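Local coordinates for protein nicotinate phosphoribosyltransferase (Saccharomyces cerevisiae, PDB 1VLP) that catalyses the ATP-dependent first step of NAD synthesis from nicotinic acid, joining nicotinate to a phosphoribosyl group to give nicotinate ribonucleotide, at residues A[80-88]-A[228-238]; A[248-257]-A[392-402]. All blocks are in the same frame, centred on the assembly; numbering follows the deposited sequence.

Interaction 1 (A[80-88]-A[228-238])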
loop_
_atom_site.group_PDB
_atom_site.type_symbol
_atom_site.label_atom_id
_atom_site.label_comp_id
_atom_site.label_asym_id
_atom_site.label_seq_id
_atom_site.Cartn_x
_atom_site.Cartn_y
_atom_site.Cartn_z
ATOM N N GLU A 80 10.803 -20.641 -7.708
ATOM C CA GLU A 80 10.622 -20.628 -6.238
ATOM C C GLU A 80 9.634 -19.538 -5.838
ATOM O O GLU A 80 8.826 -19.718 -4.941
ATOM C CB GLU A 80 11.977 -20.366 -5.568
ATOM C CG GLU A 80 12.006 -20.401 -4.033
ATOM C CD GLU A 80 13.439 -20.493 -3.475
ATOM O OE1 GLU A 80 14.293 -21.147 -4.137
ATOM O OE2 GLU A 80 13.710 -19.913 -2.389
ATOM N N GLU A 81 9.664 -18.416 -6.544
ATOM C CA GLU A 81 8.736 -17.324 -6.263
ATOM C C GLU A 81 7.308 -17.725 -6.607
ATOM O O GLU A 81 6.373 -17.452 -5.832
ATOM C CB GLU A 81 9.144 -16.070 -7.011
ATOM C CG GLU A 81 10.449 -15.491 -6.390
ATOM C CD GLU A 81 11.031 -14.378 -7.200
ATOM O OE1 GLU A 81 10.549 -14.180 -8.330
ATOM O OE2 GLU A 81 11.973 -13.712 -6.682
ATOM N N ILE A 82 7.135 -18.376 -7.745
ATOM C CA ILE A 82 5.792 -18.799 -8.142
ATOM C C ILE A 82 5.271 -19.870 -7.151
ATOM O O ILE A 82 4.102 -19.859 -6.734
ATOM C CB ILE A 82 5.797 -19.318 -9.568
ATOM C CG1 ILE A 82 6.083 -18.181 -10.568
ATOM C CG2 ILE A 82 4.499 -20.106 -9.883
ATOM C CD1 ILE A 82 4.998 -17.289 -10.810
ATOM N N GLU A 83 6.138 -20.786 -6.774
ATOM C CA GLU A 83 5.758 -21.758 -5.745
ATOM C C GLU A 83 5.309 -21.055 -4.456
ATOM O O GLU A 83 4.324 -21.473 -3.846
ATOM C CB GLU A 83 6.873 -22.736 -5.443
ATOM C CG GLU A 83 6.399 -23.880 -4.491
ATOM C CD GLU A 83 4.979 -24.452 -4.835
ATOM O OE1 GLU A 83 4.825 -24.975 -5.989
ATOM O OE2 GLU A 83 4.043 -24.358 -3.949
ATOM N N TYR A 84 6.059 -20.040 -4.028
ATOM C CA TYR A 84 5.714 -19.285 -2.827
ATOM C C TYR A 84 4.328 -18.658 -2.942
ATOM O O TYR A 84 3.526 -18.726 -1.996
ATOM C CB TYR A 84 6.759 -18.234 -2.475
ATOM C CG TYR A 84 6.497 -17.564 -1.153
ATOM C CD1 TYR A 84 6.794 -18.223 0.037
ATOM C CD2 TYR A 84 5.963 -16.273 -1.076
ATOM C CE1 TYR A 84 6.604 -17.624 1.262
ATOM C CE2 TYR A 84 5.716 -15.689 0.154
ATOM C CZ TYR A 84 6.022 -16.369 1.326
ATOM O OH TYR A 84 5.820 -15.779 2.570
ATOM N N LEU A 85 4.027 -18.090 -4.102
ATOM C CA LEU A 85 2.730 -17.460 -4.316
ATOM C C LEU A 85 1.597 -18.512 -4.255
ATOM O O LEU A 85 0.548 -18.265 -3.651
ATOM C CB LEU A 85 2.692 -16.698 -5.654
ATOM C CG LEU A 85 3.544 -15.434 -5.807
ATOM C CD1 LEU A 85 3.522 -14.923 -7.238
ATOM C CD2 LEU A 85 3.115 -14.348 -4.805
ATOM N N LYS A 86 1.807 -19.680 -4.864
ATOM C CA LYS A 86 0.788 -20.706 -4.884
ATOM C C LYS A 86 0.517 -21.215 -3.447
ATOM O O LYS A 86 -0.621 -21.516 -3.090
ATOM C CB LYS A 86 1.212 -21.837 -5.802
ATOM C CG LYS A 86 1.207 -21.424 -7.306
ATOM C CD LYS A 86 1.972 -22.403 -8.162
ATOM C CE LYS A 86 1.285 -23.707 -8.249
ATOM N NZ LYS A 86 2.062 -24.640 -9.154
ATOM N N GLN A 87 1.565 -21.329 -2.640
ATOM C CA GLN A 87 1.443 -21.780 -1.262
ATOM C C GLN A 87 0.742 -20.783 -0.325
ATOM O O GLN A 87 -0.183 -21.172 0.412
ATOM C CB GLN A 87 2.829 -22.145 -0.688
ATOM C CG GLN A 87 2.794 -22.698 0.766
ATOM C CD GLN A 87 1.861 -23.949 0.984
ATOM O OE1 GLN A 87 1.276 -24.121 2.073
ATOM N NE2 GLN A 87 1.752 -24.822 -0.030
ATOM N N GLU A 88 1.156 -19.516 -0.371
ATOM C CA GLU A 88 0.684 -18.499 0.561
ATOM C C GLU A 88 -0.541 -17.736 0.093
ATOM O O GLU A 88 -1.224 -17.103 0.922
ATOM C CB GLU A 88 1.786 -17.483 0.871
ATOM C CG GLU A 88 3.025 -18.037 1.525
ATOM C CD GLU A 88 2.769 -18.755 2.848
ATOM O OE1 GLU A 88 1.914 -18.324 3.668
ATOM O OE2 GLU A 88 3.438 -19.777 3.072
ATOM N N ILE A 228 6.103 -9.231 0.275
ATOM C CA ILE A 228 6.080 -10.653 0.055
ATOM C C ILE A 228 7.491 -11.232 0.158
ATOM O O ILE A 228 7.671 -12.346 0.710
ATOM C CB ILE A 228 5.472 -10.999 -1.317
ATOM C CG1 ILE A 228 4.104 -10.363 -1.530
ATOM C CG2 ILE A 228 5.347 -12.483 -1.489
ATOM C CD1 ILE A 228 3.656 -10.507 -2.966
ATOM N N LEU A 229 8.499 -10.491 -0.337
ATOM C CA LEU A 229 9.883 -10.988 -0.290
ATOM C C LEU A 229 10.369 -11.156 1.160
ATOM O O LEU A 229 10.989 -12.172 1.467
ATOM C CB LEU A 229 10.845 -10.056 -1.053
ATOM C CG LEU A 229 12.216 -10.647 -1.369
ATOM C CD1 LEU A 229 12.062 -11.886 -2.201
ATOM C CD2 LEU A 229 13.016 -9.679 -2.105
ATOM N N PHE A 230 10.083 -10.169 2.001
ATOM C CA PHE A 230 10.450 -10.235 3.432
ATOM C C PHE A 230 9.621 -11.253 4.172
ATOM O O PHE A 230 10.117 -11.880 5.092
ATOM C CB PHE A 230 10.384 -8.881 4.101
ATOM C CG PHE A 230 11.561 -7.982 3.751
ATOM C CD1 PHE A 230 12.841 -8.400 4.039
ATOM C CD2 PHE A 230 11.388 -6.745 3.172
ATOM C CE1 PHE A 230 13.947 -7.608 3.768
ATOM C CE2 PHE A 230 12.529 -5.906 2.849
ATOM C CZ PHE A 230 13.797 -6.364 3.154
ATOM N N ALA A 231 8.346 -11.423 3.802
ATOM C CA ALA A 231 7.534 -12.509 4.390
ATOM C C ALA A 231 8.244 -13.864 4.151
ATOM O O ALA A 231 8.426 -14.669 5.050
ATOM C CB ALA A 231 6.255 -12.542 3.760
ATOM N N LYS A 232 8.640 -14.079 2.904
ATOM C CA LYS A 232 9.343 -15.312 2.505
ATOM C C LYS A 232 10.659 -15.463 3.267
ATOM O O LYS A 232 10.945 -16.545 3.795
ATOM C CB LYS A 232 9.570 -15.326 0.999
ATOM C CG LYS A 232 10.164 -16.642 0.438
ATOM C CD LYS A 232 10.182 -16.525 -1.097
ATOM C CE LYS A 232 10.633 -17.810 -1.736
ATOM N NZ LYS A 232 12.033 -18.101 -1.358
ATOM N N LYS A 233 11.455 -14.401 3.303
ATOM C CA LYS A 233 12.742 -14.411 3.949
ATOM C C LYS A 233 12.680 -14.756 5.458
ATOM O O LYS A 233 13.466 -15.563 5.953
ATOM C CB LYS A 233 13.420 -13.072 3.793
ATOM C CG LYS A 233 14.843 -13.013 4.355
ATOM C CD LYS A 233 15.547 -11.776 4.024
ATOM C CE LYS A 233 16.906 -11.759 4.726
ATOM N NZ LYS A 233 17.715 -10.531 4.451
ATOM N N TYR A 234 11.756 -14.120 6.166
ATOM C CA TYR A 234 11.658 -14.191 7.643
ATOM C C TYR A 234 10.655 -15.216 8.142
ATOM O O TYR A 234 10.502 -15.424 9.377
ATOM C CB TYR A 234 11.422 -12.778 8.205
ATOM C CG TYR A 234 12.687 -11.984 8.098
ATOM C CD1 TYR A 234 13.709 -12.145 9.021
ATOM C CD2 TYR A 234 12.857 -11.030 7.099
ATOM C CE1 TYR A 234 14.900 -11.443 8.930
ATOM C CE2 TYR A 234 14.075 -10.316 6.975
ATOM C CZ TYR A 234 15.090 -10.525 7.898
ATOM O OH TYR A 234 16.275 -9.819 7.801
ATOM N N GLY A 235 10.042 -15.937 7.201
ATOM C CA GLY A 235 9.159 -17.038 7.520
ATOM C C GLY A 235 7.859 -16.642 8.177
ATOM O O GLY A 235 7.341 -17.381 9.018
ATOM N N VAL A 236 7.319 -15.503 7.763
ATOM C CA VAL A 236 6.029 -14.990 8.251
ATOM C C VAL A 236 5.047 -14.833 7.102
ATOM O O VAL A 236 5.413 -14.934 5.915
ATOM C CB VAL A 236 6.226 -13.674 9.081
ATOM C CG1 VAL A 236 7.191 -13.921 10.261
ATOM C CG2 VAL A 236 6.737 -12.536 8.259
ATOM N N LYS A 237 3.773 -14.603 7.431
ATOM C CA LYS A 237 2.732 -14.500 6.393
ATOM C C LYS A 237 2.826 -13.189 5.589
ATOM O O LYS A 237 3.053 -12.131 6.159
ATOM C CB LYS A 237 1.350 -14.494 7.055
ATOM C CG LYS A 237 0.198 -14.736 6.123
ATOM N N PRO A 238 2.582 -13.244 4.266
ATOM C CA PRO A 238 2.411 -11.971 3.541
ATOM C C PRO A 238 0.971 -11.465 3.728
ATOM O O PRO A 238 0.028 -12.268 3.686
ATOM C CB PRO A 238 2.689 -12.370 2.108
ATOM C CG PRO A 238 2.221 -13.814 2.031
ATOM C CD PRO A 238 2.415 -14.413 3.394
HETATM O O HOH W 1 6.497 -17.149 4.732
#
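Y84 slides its ring alongside K232, the two side chains running in opposite directions. CB of K232 lies 3.8 Å from the centroid of the Y84 ring and 15° off the ring normal, a CH-pi contact over the face, while CG and CD of the lysine continue back along the ring toward the tyrosine's own CB. The opposite face is covered from within helix 79-88 by CG of E88, one turn on, so the ring is held between the methylene groups of a lysine and a glutamate. I228 comes in at the edge, its CG2 3.6 Å from CE2 of Y84. With CG anti to the backbone N (chi1 -173°), Y84 reaches out from its helix, and its OH arrives over the backbone at A231. There a water in the ring plane lies 2.6 Å from Y84 OH and donates to V236 O at 2.7 Å, tying the tyrosine to the turn that follows helix 228-234. That helix crosses 80-88 almost at a right angle (88°).

At one end of the contact, CB of E88 rests 3.9 Å from CG of P238; at the other, K232 turns at its last torsion and NZ forms a 2.7 Å salt bridge with E80 OE2, using the lone pair that faces away from OE1. Replacing Y84 by an alanine would probably open a gap between K232 and E88 and leave the water at V236 O without its phenolic partner. This is packing between helices, joining the N-terminal family region to the helix after strand 222-225 of the parallel sheet, with M26 and I29 of helix 26-38 adding to the apolar side at I228. The lysine does double duty: its methylenes pack on the aromatic face and its ammonium pairs with the carboxylate, so one side chain serves both the CH-pi contact and the salt bridge.

Interaction 2 (A[248-257]-A[392-402])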
loop_
_atom_site.group_PDB
_atom_site.type_symbol
_atom_site.label_atom_id
_atom_site.label_comp_id
_atom_site.label_asym_id
_atom_site.label_seq_id
_atom_site.Cartn_x
_atom_site.Cartn_y
_atom_site.Cartn_z
HETATM N N MSE A 248 -11.757 2.670 -7.577
HETATM C CA MSE A 248 -11.494 3.881 -8.445
HETATM C C MSE A 248 -11.495 3.459 -9.889
HETATM O O MSE A 248 -12.185 4.072 -10.703
HETATM C CB MSE A 248 -10.181 4.544 -8.063
HETATM C CG MSE A 248 -10.118 5.162 -6.683
HETATM SE SE MSE A 248 -8.327 5.785 -6.284
HETATM C CE MSE A 248 -8.164 7.195 -7.619
ATOM N N GLY A 249 -10.774 2.376 -10.242
ATOM C CA GLY A 249 -10.778 1.897 -11.627
ATOM C C GLY A 249 -12.125 1.387 -12.088
ATOM O O GLY A 249 -12.600 1.707 -13.164
ATOM N N VAL A 250 -12.792 0.574 -11.253
ATOM C CA VAL A 250 -14.141 0.093 -11.545
ATOM C C VAL A 250 -15.120 1.222 -11.846
ATOM O O VAL A 250 -15.860 1.169 -12.831
ATOM C CB VAL A 250 -14.705 -0.866 -10.411
ATOM C CG1 VAL A 250 -16.147 -1.176 -10.613
ATOM C CG2 VAL A 250 -13.862 -2.160 -10.360
ATOM N N ALA A 251 -15.095 2.266 -11.046
ATOM C CA ALA A 251 -15.950 3.438 -11.277
ATOM C C ALA A 251 -15.603 4.192 -12.559
ATOM O O ALA A 251 -16.495 4.575 -13.304
ATOM C CB ALA A 251 -15.888 4.377 -10.089
ATOM N N SER A 252 -14.315 4.372 -12.819
ATOM C CA SER A 252 -13.852 5.196 -13.940
ATOM C C SER A 252 -14.014 4.557 -15.317
ATOM O O SER A 252 -14.034 5.278 -16.347
ATOM C CB SER A 252 -12.395 5.534 -13.754
ATOM O OG SER A 252 -12.263 6.400 -12.684
ATOM N N ILE A 253 -14.078 3.228 -15.353
ATOM C CA ILE A 253 -14.210 2.524 -16.611
ATOM C C ILE A 253 -15.452 3.076 -17.328
ATOM O O ILE A 253 -15.374 3.471 -18.472
ATOM C CB ILE A 253 -14.236 0.988 -16.432
ATOM C CG1 ILE A 253 -12.844 0.476 -16.065
ATOM C CG2 ILE A 253 -14.613 0.315 -17.727
ATOM C CD1 ILE A 253 -12.795 -0.909 -15.542
ATOM N N SER A 254 -16.589 3.165 -16.656
ATOM C CA SER A 254 -17.750 3.710 -17.334
ATOM C C SER A 254 -18.421 4.853 -16.567
ATOM O O SER A 254 -19.475 5.308 -16.958
ATOM C CB SER A 254 -18.728 2.574 -17.659
ATOM O OG SER A 254 -18.813 1.673 -16.563
ATOM N N GLU A 255 -17.772 5.322 -15.501
ATOM C CA GLU A 255 -18.276 6.421 -14.688
ATOM C C GLU A 255 -19.630 6.110 -14.009
ATOM O O GLU A 255 -20.416 7.005 -13.715
ATOM C CB GLU A 255 -18.251 7.738 -15.481
ATOM C CG GLU A 255 -16.808 8.159 -15.823
ATOM C CD GLU A 255 -16.711 9.601 -16.256
ATOM O OE1 GLU A 255 -17.456 10.011 -17.177
ATOM O OE2 GLU A 255 -15.891 10.333 -15.671
ATOM N N ASP A 256 -19.875 4.824 -13.736
ATOM C CA ASP A 256 -20.975 4.443 -12.882
ATOM C C ASP A 256 -20.468 4.442 -11.428
ATOM O O ASP A 256 -20.045 3.389 -10.891
ATOM C CB ASP A 256 -21.517 3.051 -13.244
ATOM C CG ASP A 256 -22.860 2.760 -12.563
ATOM O OD1 ASP A 256 -23.242 3.478 -11.594
ATOM O OD2 ASP A 256 -23.560 1.840 -13.026
ATOM N N TYR A 257 -20.525 5.616 -10.788
ATOM C CA TYR A 257 -20.087 5.717 -9.414
ATOM C C TYR A 257 -21.173 5.212 -8.500
ATOM O O TYR A 257 -20.864 4.664 -7.453
ATOM C CB TYR A 257 -19.693 7.146 -9.039
ATOM C CG TYR A 257 -18.365 7.537 -9.640
ATOM C CD1 TYR A 257 -18.274 7.923 -10.984
ATOM C CD2 TYR A 257 -17.191 7.488 -8.881
ATOM C CE1 TYR A 257 -17.046 8.281 -11.524
ATOM C CE2 TYR A 257 -15.984 7.827 -9.408
ATOM C CZ TYR A 257 -15.913 8.235 -10.729
ATOM O OH TYR A 257 -14.689 8.554 -11.252
ATOM N N LEU A 392 -3.326 6.514 -9.157
ATOM C CA LEU A 392 -4.108 6.299 -10.355
ATOM C C LEU A 392 -4.728 7.654 -10.721
ATOM O O LEU A 392 -5.378 8.293 -9.859
ATOM C CB LEU A 392 -5.176 5.221 -10.117
ATOM C CG LEU A 392 -6.032 4.883 -11.319
ATOM C CD1 LEU A 392 -5.217 4.308 -12.439
ATOM C CD2 LEU A 392 -7.184 3.945 -10.877
ATOM N N LEU A 393 -4.497 8.103 -11.960
ATOM C CA LEU A 393 -4.987 9.395 -12.455
ATOM C C LEU A 393 -6.120 9.295 -13.491
ATOM O O LEU A 393 -7.041 10.139 -13.528
ATOM C CB LEU A 393 -3.814 10.126 -13.128
ATOM C CG LEU A 393 -3.864 11.585 -13.564
ATOM C CD1 LEU A 393 -3.392 12.517 -12.460
ATOM C CD2 LEU A 393 -2.954 11.739 -14.733
ATOM N N GLU A 394 -6.013 8.311 -14.372
ATOM C CA GLU A 394 -6.921 8.184 -15.484
ATOM C C GLU A 394 -7.147 6.713 -15.843
ATOM O O GLU A 394 -6.213 5.941 -15.737
ATOM C CB GLU A 394 -6.279 8.897 -16.667
ATOM C CG GLU A 394 -7.162 9.467 -17.668
ATOM C CD GLU A 394 -6.391 10.308 -18.677
ATOM O OE1 GLU A 394 -5.729 9.715 -19.565
ATOM O OE2 GLU A 394 -6.465 11.567 -18.576
ATOM N N VAL A 395 -8.364 6.397 -16.286
ATOM C CA VAL A 395 -8.764 5.051 -16.742
ATOM C C VAL A 395 -9.595 5.159 -18.046
ATOM O O VAL A 395 -10.637 5.807 -18.027
ATOM C CB VAL A 395 -9.586 4.324 -15.663
ATOM C CG1 VAL A 395 -9.867 2.855 -16.084
ATOM C CG2 VAL A 395 -8.838 4.306 -14.265
ATOM N N ASN A 396 -9.106 4.563 -19.153
ATOM C CA ASN A 396 -9.800 4.692 -20.435
ATOM C C ASN A 396 -10.169 6.176 -20.697
ATOM O O ASN A 396 -11.249 6.505 -21.147
ATOM C CB ASN A 396 -11.044 3.823 -20.432
ATOM C CG ASN A 396 -10.725 2.340 -20.582
ATOM O OD1 ASN A 396 -9.551 1.967 -20.727
ATOM N ND2 ASN A 396 -11.757 1.518 -20.625
ATOM N N GLY A 397 -9.236 7.072 -20.385
ATOM C CA GLY A 397 -9.393 8.493 -20.658
ATOM C C GLY A 397 -10.225 9.259 -19.651
ATOM O O GLY A 397 -10.255 10.506 -19.707
ATOM N N ASN A 398 -10.858 8.559 -18.721
ATOM C CA ASN A 398 -11.738 9.174 -17.722
ATOM C C ASN A 398 -10.953 9.467 -16.472
ATOM O O ASN A 398 -10.025 8.751 -16.128
ATOM C CB ASN A 398 -12.880 8.242 -17.345
ATOM C CG ASN A 398 -13.789 7.932 -18.495
ATOM O OD1 ASN A 398 -14.116 8.810 -19.288
ATOM N ND2 ASN A 398 -14.236 6.704 -18.589
ATOM N N HIS A 399 -11.319 10.525 -15.773
ATOM C CA HIS A 399 -10.634 10.888 -14.526
ATOM C C HIS A 399 -10.871 9.839 -13.428
ATOM O O HIS A 399 -12.007 9.387 -13.252
ATOM C CB HIS A 399 -11.183 12.211 -14.003
ATOM C CG HIS A 399 -10.888 13.383 -14.879
ATOM N ND1 HIS A 399 -9.606 13.834 -15.096
ATOM C CD2 HIS A 399 -11.704 14.182 -15.607
ATOM C CE1 HIS A 399 -9.649 14.882 -15.911
ATOM N NE2 HIS A 399 -10.909 15.101 -16.239
ATOM N N ALA A 400 -9.827 9.506 -12.678
ATOM C CA ALA A 400 -9.921 8.626 -11.512
ATOM C C ALA A 400 -9.880 9.536 -10.281
ATOM O O ALA A 400 -9.043 10.440 -10.218
ATOM C CB ALA A 400 -8.783 7.646 -11.472
ATOM N N ILE A 401 -10.771 9.304 -9.315
ATOM C CA ILE A 401 -10.856 10.184 -8.125
ATOM C C ILE A 401 -11.070 9.403 -6.855
ATOM O O ILE A 401 -11.507 8.261 -6.893
ATOM C CB ILE A 401 -12.014 11.209 -8.225
ATOM C CG1 ILE A 401 -13.404 10.505 -8.293
ATOM C CG2 ILE A 401 -11.803 12.114 -9.418
ATOM C CD1 ILE A 401 -14.521 11.260 -7.728
ATOM N N LYS A 402 -10.767 10.064 -5.731
ATOM C CA LYS A 402 -10.994 9.528 -4.412
ATOM C C LYS A 402 -11.609 10.620 -3.544
ATOM O O LYS A 402 -11.122 11.779 -3.518
ATOM C CB LYS A 402 -9.698 9.044 -3.774
ATOM C CG LYS A 402 -9.943 8.452 -2.413
ATOM C CD LYS A 402 -8.789 7.628 -1.927
ATOM C CE LYS A 402 -7.603 8.456 -1.689
ATOM N NZ LYS A 402 -6.765 7.772 -0.667
HETATM O O HOH W 2 -12.534 7.025 -9.877
HETATM O O HOH W 3 -13.984 11.665 -16.408
#
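M248, modelled as selenomethionine, packs from its helix against L392, A400 and I401. Its CB starts against L392, 4.2 Å from CD2. CG then passes 3.4 Å from the carbonyl oxygen I401 O, and SE runs on to within 4.3 Å of K402 CB. A bend at chi3 (65°) brings the terminal CE against the backbone carbonyl of I401, with A400 CB at 3.9 Å from CE and L392 O also beside it. One turn along the helix, S252 packs by its CB against V395 CB (3.6 Å), and its OG faces the backbone of H399 and A400.

The partner of this helix is a beta hairpin at the edge of the five-stranded antiparallel sheet: strand 388-395 turns through a type I' turn, V395 to N398, into the short strand 398-399. On the far side the hairpin is paired with strand 43-50, where L393 and E394 both face T45 in a classic beta bulge. At the last position of the turn, N398 bends its amide toward the helix, and ND2 donates to S252 O at 2.7 Å, meeting that carbonyl almost head-on (176° at the oxygen). The same amide lies flat against the carboxylate of E255, the two planes only 8° apart. I253 adds an apolar touch, its CG1 3.8 Å from V395 CG1.

Near Y257, a water collects three groups: it accepts from I401 N and is hydrogen-bonded to Y257 OH and, at 2.9 Å, to S252 OG. Y257 holds its ring obliquely against CG1 of I401, while A251 CB covers one face of that ring and F285 meets it edge-to-face. I401 itself leans on V417 and V420 of helix 414-423, and Y257 touches V420 too.

In the fold
Both contacts are partly buried and sit at similar distances from the middle of the chain, about 17 and 19 Å between centres, yet they do not touch: their nearest atoms are about 19 Å apart. They share no element, although helix 228-234 of interaction 1 and helix 244-254 of interaction 2 follow each other in sequence. Interaction 1 sets helix against helix, with an aromatic ring between the methylene groups of a lysine and a glutamate and an exposed E80 in its ion pair. Interaction 2 sets a helix on the edge hairpin of the antiparallel sheet, covers more surface (639 against 439 Å²), and relies on apolar side chains, backbone carbonyls and an amide.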